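Local coordinates for protein shikimate 5-dehydrogenase (Mycobacterium fortuitum subsp. fortuitum DSM 46621, PDB 4XIJ) that probably catalyses the NADP-dependent reduction of 3-dehydroshikimate to shikimate, a step of the chorismate pathway that leads to the aromatic amino acids, at residues R27-A38 against K267-G275; L63-V72 against A97-W108. All blocks are in the same frame, centred on the assembly; numbering follows the deposited sequence.

Contact 1: R27-A38 against K267-G275; sequences RSPQLHLAAYRA and KEAMRAALG. With EDO (1,2-ethanediol), chain C; SO4 (sulfate ion), chain H.
The chain's own C-terminal carboxylate, on G275, is held by R27, the residue just before helix 28-38. The guanidinium comes side-on and spends one N-H on each oxygen: R27 NE donates to G275 O at 2.8 Å, in the carbonyl plane and on a lone pair, while R27 NH2 forms a salt bridge to G275 OXT at 3.0 Å. Both oxygens lie close to the guanidinium plane, so the two groups are nearly coplanar; a bend at chi2 (-45°) brings the arginine to this side-on grip. Its remaining arm, NH1, bonds the carbonyl of H25. The grip ties the chain's last residue to the substrate-binding domain, to which helix 28-38 belongs; helix 267-272 is the last helix of the chain, and the two run roughly antiparallel at 142° with axes 8.5 Å apart. Such close approach suits alanine: A34 CB meets A273 CB at 3.6 Å, and A38 CB presses on A269 CB at 3.4 Å, tighter than usual van der Waals contact. Deeper in, M270 sets SD 3.8 Å from A35 CB, and the turn at chi3 (73°) swings CE back toward L31 CB. L31 reaches across with CD2, which touches M270 O and, at 4.1 Å, L274 CD1. On the outer side R271 joins E268 in a salt bridge and holds a sulfate, probably from the crystallisation liquor, with NH1 and NH2.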
loop_
_atom_site.group_PDB
_atom_site.type_symbol
_atom_site.label_atom_id
_atom_site.label_comp_id
_atom_site.label_asym_id
_atom_site.label_seq_id
_atom_site.Cartn_x
_atom_site.Cartn_y
_atom_site.Cartn_z
ATOM N N ARG A 27 -0.088 -9.390 -7.409
ATOM C CA ARG A 27 0.390 -9.003 -8.735
ATOM C C ARG A 27 1.878 -8.737 -8.729
ATOM O O ARG A 27 2.433 -8.328 -9.759
ATOM C CB ARG A 27 -0.331 -7.742 -9.228
ATOM C CG ARG A 27 -1.861 -7.800 -9.249
ATOM C CD ARG A 27 -2.426 -9.014 -9.792
ATOM N NE ARG A 27 -3.754 -8.796 -10.361
ATOM C CZ ARG A 27 -4.897 -9.282 -9.899
ATOM N NH1 ARG A 27 -4.944 -10.031 -8.792
ATOM N NH2 ARG A 27 -6.001 -9.044 -10.588
ATOM N N SER A 28 2.542 -8.968 -7.611
ATOM C CA SER A 28 3.963 -8.613 -7.549
ATOM C C SER A 28 4.820 -9.353 -8.583
ATOM O O SER A 28 5.673 -8.721 -9.191
ATOM C CB SER A 28 4.514 -8.847 -6.144
ATOM O OG SER A 28 3.916 -7.902 -5.304
ATOM N N PRO A 29 4.598 -10.666 -8.800
ATOM C CA PRO A 29 5.455 -11.332 -9.801
ATOM C C PRO A 29 5.312 -10.723 -11.194
ATOM O O PRO A 29 6.316 -10.476 -11.880
ATOM C CB PRO A 29 4.964 -12.788 -9.780
ATOM C CG PRO A 29 4.455 -12.953 -8.370
ATOM C CD PRO A 29 3.738 -11.641 -8.095
ATOM N N GLN A 30 4.077 -10.426 -11.580
ATOM C CA GLN A 30 3.802 -9.832 -12.876
ATOM C C GLN A 30 4.450 -8.487 -13.044
ATOM O O GLN A 30 5.046 -8.205 -14.099
ATOM C CB GLN A 30 2.271 -9.674 -13.089
ATOM C CG GLN A 30 1.500 -10.954 -13.238
ATOM C CD GLN A 30 0.826 -11.318 -11.916
ATOM O OE1 GLN A 30 1.506 -11.499 -10.887
ATOM N NE2 GLN A 30 -0.519 -11.431 -11.930
ATOM N N LEU A 31 4.256 -7.607 -12.069
ATOM C CA LEU A 31 4.788 -6.255 -12.204
ATOM C C LEU A 31 6.313 -6.245 -12.163
ATOM O O LEU A 31 6.951 -5.507 -12.926
ATOM C CB LEU A 31 4.225 -5.353 -11.104
ATOM C CG LEU A 31 2.716 -5.060 -11.246
ATOM C CD1 LEU A 31 2.171 -4.490 -9.933
ATOM C CD2 LEU A 31 2.433 -4.111 -12.362
ATOM N N HIS A 32 6.899 -7.102 -11.330
ATOM C CA HIS A 32 8.356 -7.187 -11.287
ATOM C C HIS A 32 8.933 -7.815 -12.540
ATOM O O HIS A 32 9.909 -7.291 -13.086
ATOM C CB HIS A 32 8.848 -7.943 -10.042
ATOM C CG HIS A 32 8.869 -7.107 -8.783
ATOM N ND1 HIS A 32 10.033 -6.591 -8.252
ATOM C CD2 HIS A 32 7.863 -6.659 -7.986
ATOM C CE1 HIS A 32 9.748 -5.866 -7.182
ATOM N NE2 HIS A 32 8.433 -5.906 -6.986
ATOM N N LEU A 33 8.374 -8.921 -13.025
ATOM C CA LEU A 33 8.968 -9.489 -14.264
ATOM C C LEU A 33 8.789 -8.532 -15.444
ATOM O O LEU A 33 9.710 -8.418 -16.273
ATOM C CB LEU A 33 8.380 -10.867 -14.610
ATOM C CG LEU A 33 8.824 -11.966 -13.625
ATOM C CD1 LEU A 33 8.026 -13.258 -13.958
ATOM C CD2 LEU A 33 10.324 -12.240 -13.652
ATOM N N ALA A 34 7.651 -7.844 -15.537
ATOM C CA ALA A 34 7.501 -6.838 -16.589
ATOM C C ALA A 34 8.588 -5.771 -16.473
ATOM O O ALA A 34 9.175 -5.355 -17.480
ATOM C CB ALA A 34 6.141 -6.191 -16.510
ATOM N N ALA A 35 8.886 -5.345 -15.252
ATOM C CA ALA A 35 9.941 -4.364 -15.055
ATOM C C ALA A 35 11.324 -4.891 -15.387
ATOM O O ALA A 35 12.072 -4.219 -16.100
ATOM C CB ALA A 35 9.924 -3.878 -13.602
ATOM N N TYR A 36 11.640 -6.101 -14.924
ATOM C CA TYR A 36 12.971 -6.616 -15.172
ATOM C C TYR A 36 13.217 -6.802 -16.659
ATOM O O TYR A 36 14.308 -6.498 -17.140
ATOM C CB TYR A 36 13.222 -7.959 -14.456
ATOM C CG TYR A 36 13.029 -7.938 -12.934
ATOM C CD1 TYR A 36 12.984 -6.733 -12.183
ATOM C CD2 TYR A 36 12.807 -9.144 -12.233
ATOM C CE1 TYR A 36 12.752 -6.791 -10.792
ATOM C CE2 TYR A 36 12.616 -9.188 -10.867
ATOM C CZ TYR A 36 12.567 -8.011 -10.163
ATOM O OH TYR A 36 12.312 -8.081 -8.830
ATOM N N ARG A 37 12.212 -7.251 -17.396
ATOM C CA ARG A 37 12.379 -7.411 -18.844
ATOM C C ARG A 37 12.612 -6.037 -19.522
ATOM O O ARG A 37 13.522 -5.896 -20.346
ATOM C CB ARG A 37 11.136 -8.118 -19.408
ATOM C CG ARG A 37 11.098 -9.561 -19.000
ATOM C CD ARG A 37 9.723 -10.231 -19.205
ATOM N NE ARG A 37 9.777 -11.560 -18.613
ATOM C CZ ARG A 37 8.732 -12.362 -18.418
ATOM N NH1 ARG A 37 7.501 -12.017 -18.797
ATOM N NH2 ARG A 37 8.912 -13.554 -17.842
ATOM N N ALA A 38 11.858 -5.012 -19.107
ATOM C CA ALA A 38 12.041 -3.670 -19.647
ATOM C C ALA A 38 13.419 -3.067 -19.296
ATOM O O ALA A 38 13.984 -2.286 -20.078
ATOM C CB ALA A 38 10.918 -2.760 -19.156
ATOM N N LYS A 267 8.263 2.883 -15.972
ATOM C CA LYS A 267 6.858 3.059 -15.570
ATOM C C LYS A 267 5.866 2.652 -16.655
ATOM O O LYS A 267 4.825 2.069 -16.333
ATOM C CB LYS A 267 6.574 4.503 -15.126
ATOM C CG LYS A 267 7.391 4.920 -13.912
ATOM C CD LYS A 267 6.946 6.234 -13.292
ATOM C CE LYS A 267 7.633 6.425 -11.963
ATOM N NZ LYS A 267 7.199 7.679 -11.239
ATOM N N GLU A 268 6.152 2.932 -17.934
ATOM C CA GLU A 268 5.199 2.565 -18.975
ATOM C C GLU A 268 5.115 1.055 -19.074
ATOM O O GLU A 268 4.030 0.482 -19.311
ATOM C CB GLU A 268 5.562 3.197 -20.327
ATOM C CG GLU A 268 5.134 4.692 -20.404
ATOM C CD GLU A 268 3.599 4.915 -20.413
ATOM O OE1 GLU A 268 2.982 4.764 -21.525
ATOM O OE2 GLU A 268 3.024 5.260 -19.349
ATOM N N ALA A 269 6.252 0.378 -18.946
ATOM C CA ALA A 269 6.253 -1.095 -19.047
ATOM C C ALA A 269 5.434 -1.672 -17.885
ATOM O O ALA A 269 4.670 -2.619 -18.071
ATOM C CB ALA A 269 7.672 -1.610 -19.030
ATOM N N MET A 270 5.571 -1.105 -16.692
ATOM C CA MET A 270 4.800 -1.610 -15.549
ATOM C C MET A 270 3.313 -1.288 -15.687
ATOM O O MET A 270 2.465 -2.100 -15.310
ATOM C CB MET A 270 5.392 -1.035 -14.251
ATOM C CG MET A 270 6.790 -1.632 -14.028
ATOM S SD MET A 270 7.613 -0.991 -12.567
ATOM C CE MET A 270 6.680 -1.796 -11.228
ATOM N N ARG A 271 2.995 -0.113 -16.239
ATOM C CA ARG A 271 1.577 0.178 -16.522
ATOM C C ARG A 271 0.968 -0.820 -17.508
ATOM O O ARG A 271 -0.246 -1.134 -17.391
ATOM C CB ARG A 271 1.375 1.601 -17.045
ATOM C CG ARG A 271 1.634 2.668 -15.957
ATOM C CD ARG A 271 1.552 4.094 -16.535
ATOM N NE ARG A 271 1.840 5.066 -15.487
ATOM C CZ ARG A 271 2.835 5.954 -15.534
ATOM N NH1 ARG A 271 3.011 6.782 -14.515
ATOM N NH2 ARG A 271 3.622 6.028 -16.610
ATOM N N ALA A 272 1.753 -1.276 -18.491
ATOM C CA ALA A 272 1.234 -2.254 -19.442
ATOM C C ALA A 272 0.864 -3.561 -18.751
ATOM O O ALA A 272 0.008 -4.285 -19.235
ATOM C CB ALA A 272 2.266 -2.509 -20.586
ATOM N N ALA A 273 1.509 -3.860 -17.622
ATOM C CA ALA A 273 1.270 -5.114 -16.905
ATOM C C ALA A 273 0.229 -4.981 -15.784
ATOM O O ALA A 273 -0.080 -5.934 -15.078
ATOM C CB ALA A 273 2.612 -5.650 -16.313
ATOM N N LEU A 274 -0.327 -3.808 -15.639
ATOM C CA LEU A 274 -1.193 -3.503 -14.501
ATOM C C LEU A 274 -2.630 -3.964 -14.753
ATOM O O LEU A 274 -3.237 -3.560 -15.749
ATOM C CB LEU A 274 -1.149 -2.005 -14.245
ATOM C CG LEU A 274 -1.803 -1.540 -12.950
ATOM C CD1 LEU A 274 -1.035 -2.053 -11.740
ATOM C CD2 LEU A 274 -1.848 0.004 -12.974
ATOM N N GLY A 275 -3.166 -4.775 -13.839
ATOM C CA GLY A 275 -4.527 -5.270 -13.915
ATOM C C GLY A 275 -4.700 -6.419 -12.940
ATOM O O GLY A 275 -3.694 -6.843 -12.318
ATOM O OXT GLY A 275 -5.807 -6.959 -12.747
HETATM C C1 EDO C . 8.164 5.122 -18.711
HETATM O O1 EDO C . 8.515 3.902 -19.265
HETATM C C2 EDO C . 9.473 5.657 -18.234
HETATM O O2 EDO C . 9.536 5.402 -16.828
HETATM S S SO4 H . 5.263 9.420 -15.294
HETATM O O1 SO4 H . 5.498 8.221 -16.136
HETATM O O2 SO4 H . 4.518 10.429 -16.070
HETATM O O3 SO4 H . 6.562 9.989 -14.901
HETATM O O4 SO4 H . 4.503 9.074 -14.078
#

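Contact 2: L63-V72 against A97-W108; sequences LGPEWVGLSV and ANTLVRMPTGGW. With SO4 (sulfate ion), chain E.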
loop_
_atom_site.group_PDB
_atom_site.type_symbol
_atom_site.label_atom_id
_atom_site.label_comp_id
_atom_site.label_asym_id
_atom_site.label_seq_id
_atom_site.Cartn_x
_atom_site.Cartn_y
_atom_site.Cartn_z
ATOM N N LEU A 63 18.169 -17.867 2.873
ATOM C CA LEU A 63 18.385 -17.475 1.475
ATOM C C LEU A 63 19.830 -17.048 1.239
ATOM O O LEU A 63 20.385 -16.233 2.003
ATOM C CB LEU A 63 17.433 -16.347 1.055
ATOM C CG LEU A 63 15.947 -16.648 1.187
ATOM C CD1 LEU A 63 15.177 -15.379 0.782
ATOM C CD2 LEU A 63 15.514 -17.844 0.318
ATOM N N GLY A 64 20.402 -17.550 0.146
ATOM C CA GLY A 64 21.757 -17.211 -0.233
ATOM C C GLY A 64 21.882 -15.839 -0.863
ATOM O O GLY A 64 20.870 -15.145 -1.068
ATOM N N PRO A 65 23.128 -15.430 -1.153
ATOM C CA PRO A 65 23.428 -14.059 -1.595
ATOM C C PRO A 65 22.789 -13.702 -2.946
ATOM O O PRO A 65 22.583 -12.520 -3.199
ATOM C CB PRO A 65 24.965 -14.029 -1.647
ATOM C CG PRO A 65 25.370 -15.409 -1.709
ATOM C CD PRO A 65 24.357 -16.247 -1.030
ATOM N N GLU A 66 22.375 -14.696 -3.727
ATOM C CA GLU A 66 21.714 -14.389 -4.987
ATOM C C GLU A 66 20.326 -13.754 -4.817
ATOM O O GLU A 66 19.811 -13.126 -5.767
ATOM C CB GLU A 66 21.607 -15.655 -5.861
ATOM C CG GLU A 66 20.618 -16.699 -5.421
ATOM C CD GLU A 66 21.137 -17.693 -4.382
ATOM O OE1 GLU A 66 22.152 -17.400 -3.688
ATOM O OE2 GLU A 66 20.508 -18.787 -4.265
ATOM N N TRP A 67 19.751 -13.877 -3.620
ATOM C CA TRP A 67 18.436 -13.300 -3.350
ATOM C C TRP A 67 18.606 -11.831 -3.090
ATOM O O TRP A 67 19.263 -11.430 -2.105
ATOM C CB TRP A 67 17.766 -14.028 -2.175
ATOM C CG TRP A 67 17.296 -15.393 -2.609
ATOM C CD1 TRP A 67 18.034 -16.563 -2.655
ATOM C CD2 TRP A 67 15.992 -15.716 -3.098
ATOM N NE1 TRP A 67 17.240 -17.588 -3.135
ATOM C CE2 TRP A 67 15.983 -17.093 -3.397
ATOM C CE3 TRP A 67 14.808 -14.975 -3.282
ATOM C CZ2 TRP A 67 14.835 -17.754 -3.889
ATOM C CZ3 TRP A 67 13.673 -15.624 -3.772
ATOM C CH2 TRP A 67 13.704 -17.005 -4.075
ATOM N N VAL A 68 17.958 -11.023 -3.933
ATOM C CA VAL A 68 18.150 -9.585 -3.918
ATOM C C VAL A 68 17.026 -8.871 -3.178
ATOM O O VAL A 68 17.229 -7.784 -2.644
ATOM C CB VAL A 68 18.243 -9.034 -5.380
ATOM C CG1 VAL A 68 16.914 -9.195 -6.150
ATOM C CG2 VAL A 68 18.737 -7.591 -5.413
ATOM N N GLY A 69 15.813 -9.419 -3.192
ATOM C CA GLY A 69 14.672 -8.714 -2.606
ATOM C C GLY A 69 13.469 -9.625 -2.480
ATOM O O GLY A 69 13.369 -10.613 -3.218
ATOM N N LEU A 70 12.592 -9.292 -1.538
ATOM C CA LEU A 70 11.322 -9.974 -1.363
ATOM C C LEU A 70 10.200 -8.983 -1.189
ATOM O O LEU A 70 10.356 -7.986 -0.471
ATOM C CB LEU A 70 11.362 -10.885 -0.132
ATOM C CG LEU A 70 12.474 -11.914 -0.084
ATOM C CD1 LEU A 70 12.627 -12.438 1.345
ATOM C CD2 LEU A 70 12.140 -13.025 -1.071
ATOM N N SER A 71 9.067 -9.251 -1.813
ATOM C CA SER A 71 7.821 -8.604 -1.475
ATOM C C SER A 71 7.124 -9.461 -0.429
ATOM O O SER A 71 7.223 -10.681 -0.481
ATOM C CB SER A 71 6.956 -8.448 -2.723
ATOM O OG SER A 71 7.685 -7.736 -3.745
ATOM N N VAL A 72 6.425 -8.843 0.498
ATOM C CA VAL A 72 5.770 -9.628 1.545
ATOM C C VAL A 72 4.335 -9.172 1.612
ATOM O O VAL A 72 4.052 -7.970 1.682
ATOM C CB VAL A 72 6.443 -9.436 2.915
ATOM C CG1 VAL A 72 5.674 -10.223 4.006
ATOM C CG2 VAL A 72 7.925 -9.892 2.885
ATOM N N ALA A 97 6.097 -4.275 7.411
ATOM C CA ALA A 97 6.902 -4.138 6.199
ATOM C C ALA A 97 6.398 -5.029 5.073
ATOM O O ALA A 97 6.162 -6.238 5.283
ATOM C CB ALA A 97 8.393 -4.474 6.488
ATOM N N ASN A 98 6.247 -4.458 3.877
ATOM C CA ASN A 98 5.878 -5.288 2.740
ATOM C C ASN A 98 7.053 -5.551 1.794
ATOM O O ASN A 98 6.853 -6.069 0.703
ATOM C CB ASN A 98 4.728 -4.645 1.951
ATOM C CG ASN A 98 5.213 -3.468 1.098
ATOM O OD1 ASN A 98 6.186 -2.820 1.456
ATOM N ND2 ASN A 98 4.574 -3.215 -0.036
ATOM N N THR A 99 8.262 -5.192 2.222
ATOM C CA THR A 99 9.441 -5.230 1.362
ATOM C C THR A 99 10.654 -5.573 2.182
ATOM O O THR A 99 10.852 -5.010 3.269
ATOM C CB THR A 99 9.713 -3.872 0.675
ATOM O OG1 THR A 99 8.532 -3.419 -0.013
ATOM C CG2 THR A 99 10.870 -3.976 -0.377
ATOM N N LEU A 100 11.455 -6.505 1.663
ATOM C CA LEU A 100 12.758 -6.836 2.277
ATOM C C LEU A 100 13.802 -6.724 1.201
ATOM O O LEU A 100 13.652 -7.335 0.144
ATOM C CB LEU A 100 12.744 -8.240 2.885
ATOM C CG LEU A 100 11.880 -8.402 4.142
ATOM C CD1 LEU A 100 11.660 -9.894 4.444
ATOM C CD2 LEU A 100 12.537 -7.658 5.304
ATOM N N VAL A 101 14.810 -5.890 1.447
ATOM C CA VAL A 101 15.836 -5.666 0.427
ATOM C C VAL A 101 17.189 -6.135 0.935
ATOM O O VAL A 101 17.594 -5.765 2.035
ATOM C CB VAL A 101 15.961 -4.179 0.020
ATOM C CG1 VAL A 101 17.014 -4.021 -1.161
ATOM C CG2 VAL A 101 14.601 -3.663 -0.403
ATOM N N ARG A 102 17.926 -6.904 0.134
ATOM C CA ARG A 102 19.264 -7.290 0.539
ATOM C C ARG A 102 20.231 -6.069 0.472
ATOM O O ARG A 102 20.279 -5.307 -0.519
ATOM C CB ARG A 102 19.763 -8.419 -0.348
ATOM C CG ARG A 102 20.910 -9.270 0.282
ATOM C CD ARG A 102 20.379 -9.964 1.506
ATOM N NE ARG A 102 21.178 -11.083 1.992
ATOM C CZ ARG A 102 21.201 -12.294 1.419
ATOM N NH1 ARG A 102 21.947 -13.256 1.958
ATOM N NH2 ARG A 102 20.505 -12.551 0.296
ATOM N N MET A 103 20.952 -5.873 1.568
ATOM C CA MET A 103 21.929 -4.793 1.692
ATOM C C MET A 103 23.244 -5.203 1.112
ATOM O O MET A 103 23.524 -6.422 1.028
ATOM C CB MET A 103 22.083 -4.402 3.155
ATOM C CG MET A 103 20.869 -3.703 3.752
ATOM S SD MET A 103 20.421 -2.233 2.819
ATOM C CE MET A 103 19.248 -2.963 1.699
ATOM N N PRO A 104 24.079 -4.204 0.677
ATOM C CA PRO A 104 25.322 -4.587 -0.008
ATOM C C PRO A 104 26.222 -5.530 0.807
ATOM O O PRO A 104 26.956 -6.311 0.228
ATOM C CB PRO A 104 26.059 -3.256 -0.246
ATOM C CG PRO A 104 25.083 -2.118 0.044
ATOM C CD PRO A 104 23.883 -2.733 0.773
ATOM N N THR A 105 26.165 -5.474 2.126
ATOM C CA THR A 105 27.096 -6.266 2.916
ATOM C C THR A 105 26.393 -7.351 3.711
ATOM O O THR A 105 26.972 -7.901 4.655
ATOM C CB THR A 105 27.966 -5.379 3.851
ATOM O OG1 THR A 105 27.212 -4.940 4.971
ATOM C CG2 THR A 105 28.441 -4.138 3.122
ATOM N N GLY A 106 25.167 -7.684 3.318
ATOM C CA GLY A 106 24.576 -8.942 3.737
ATOM C C GLY A 106 23.255 -8.892 4.456
ATOM O O GLY A 106 22.496 -9.858 4.401
ATOM N N GLY A 107 22.984 -7.782 5.130
ATOM C CA GLY A 107 21.761 -7.623 5.901
ATOM C C GLY A 107 20.513 -7.550 5.067
ATOM O O GLY A 107 20.589 -7.495 3.837
ATOM N N TRP A 108 19.369 -7.593 5.723
ATOM C CA TRP A 108 18.091 -7.385 5.051
ATOM C C TRP A 108 17.479 -6.130 5.625
ATOM O O TRP A 108 17.402 -5.962 6.854
ATOM C CB TRP A 108 17.137 -8.563 5.277
ATOM C CG TRP A 108 17.438 -9.789 4.498
ATOM C CD1 TRP A 108 18.150 -10.899 4.920
ATOM C CD2 TRP A 108 17.026 -10.066 3.149
ATOM N NE1 TRP A 108 18.173 -11.848 3.920
ATOM C CE2 TRP A 108 17.503 -11.361 2.823
ATOM C CE3 TRP A 108 16.276 -9.357 2.187
ATOM C CZ2 TRP A 108 17.255 -11.960 1.590
ATOM C CZ3 TRP A 108 16.037 -9.954 0.946
ATOM C CH2 TRP A 108 16.536 -11.242 0.661
HETATM S S SO4 E . 1.039 -5.863 -0.612
HETATM O O1 SO4 E . 0.168 -5.302 -1.679
HETATM O O2 SO4 E . 0.131 -6.598 0.324
HETATM O O3 SO4 E . 2.054 -6.815 -1.149
HETATM O O4 SO4 E . 1.837 -4.734 -0.116
HETATM O O HOH W 1 19.359 -14.561 4.079
HETATM O O HOH W 2 19.398 -5.856 -2.965
#
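N98 opens the pairing: N98 O accepts from V72 N at 2.8 Å, while its OD1 takes bonds from T113 N and T99 OG1 and its ND2 donates to a sulfate, probably from the crystallisation liquor. T99 and S71, a non-hydrogen-bonded pair, set short hydroxyl side chains on one face. L100 and L70 form the hydrogen-bonded pair, and L100 CD1 touches both V72 CG2 (4.0 Å) and L70 CD1 (4.1 Å). V101 pairs, non-hydrogen-bonded, with G69, which has no side chain; G69 CA instead meets L100 O and the W108 ring. With R102 CG anti to the backbone N (chi1 -158°) and a bend at chi2, R102 NH2 donates to W67 O at 2.9 Å, on a lone pair, and to G64 O at 3.0 Å, from above the carbonyl plane; W67 N reaches G64 O from the opposite face. NE donates to G106 O, so the long arginine ties both loops together. W108 lays its indole under R102 CD, 3.5 Å above the ring, while W108 CZ3, at the ring edge, lies 4.0 Å from G69 CA. Strands 67-72 and 99-102 are antiparallel neighbours in the mixed sheet, flanked by 15-20 and 108-111, with T99 and V101 against helix 246-261.

Helix 28-38 of contact 1 lies on the sheet face that carries S71 and T99 of contact 2, and helix 267-272 packs against that helix; the centres of the two contacts are about 20 Å apart. They meet where H32 NE2 lies 3.8 Å from S71 OG and S28 OG lies 4.0 Å from S71 CB, both packing contacts. Q256 of helix 246-261 joins them by hydrogen bonds: its OE1 serves H32 NE2 and S71 OG, its NE2 T99 OG1. Y46 adds a second link, bonding S71 OG and meeting the H32 ring. N98, T73 and K77, all of the substrate-binding domain, together grip the sulfate, consistent with the shikimate site of relatives.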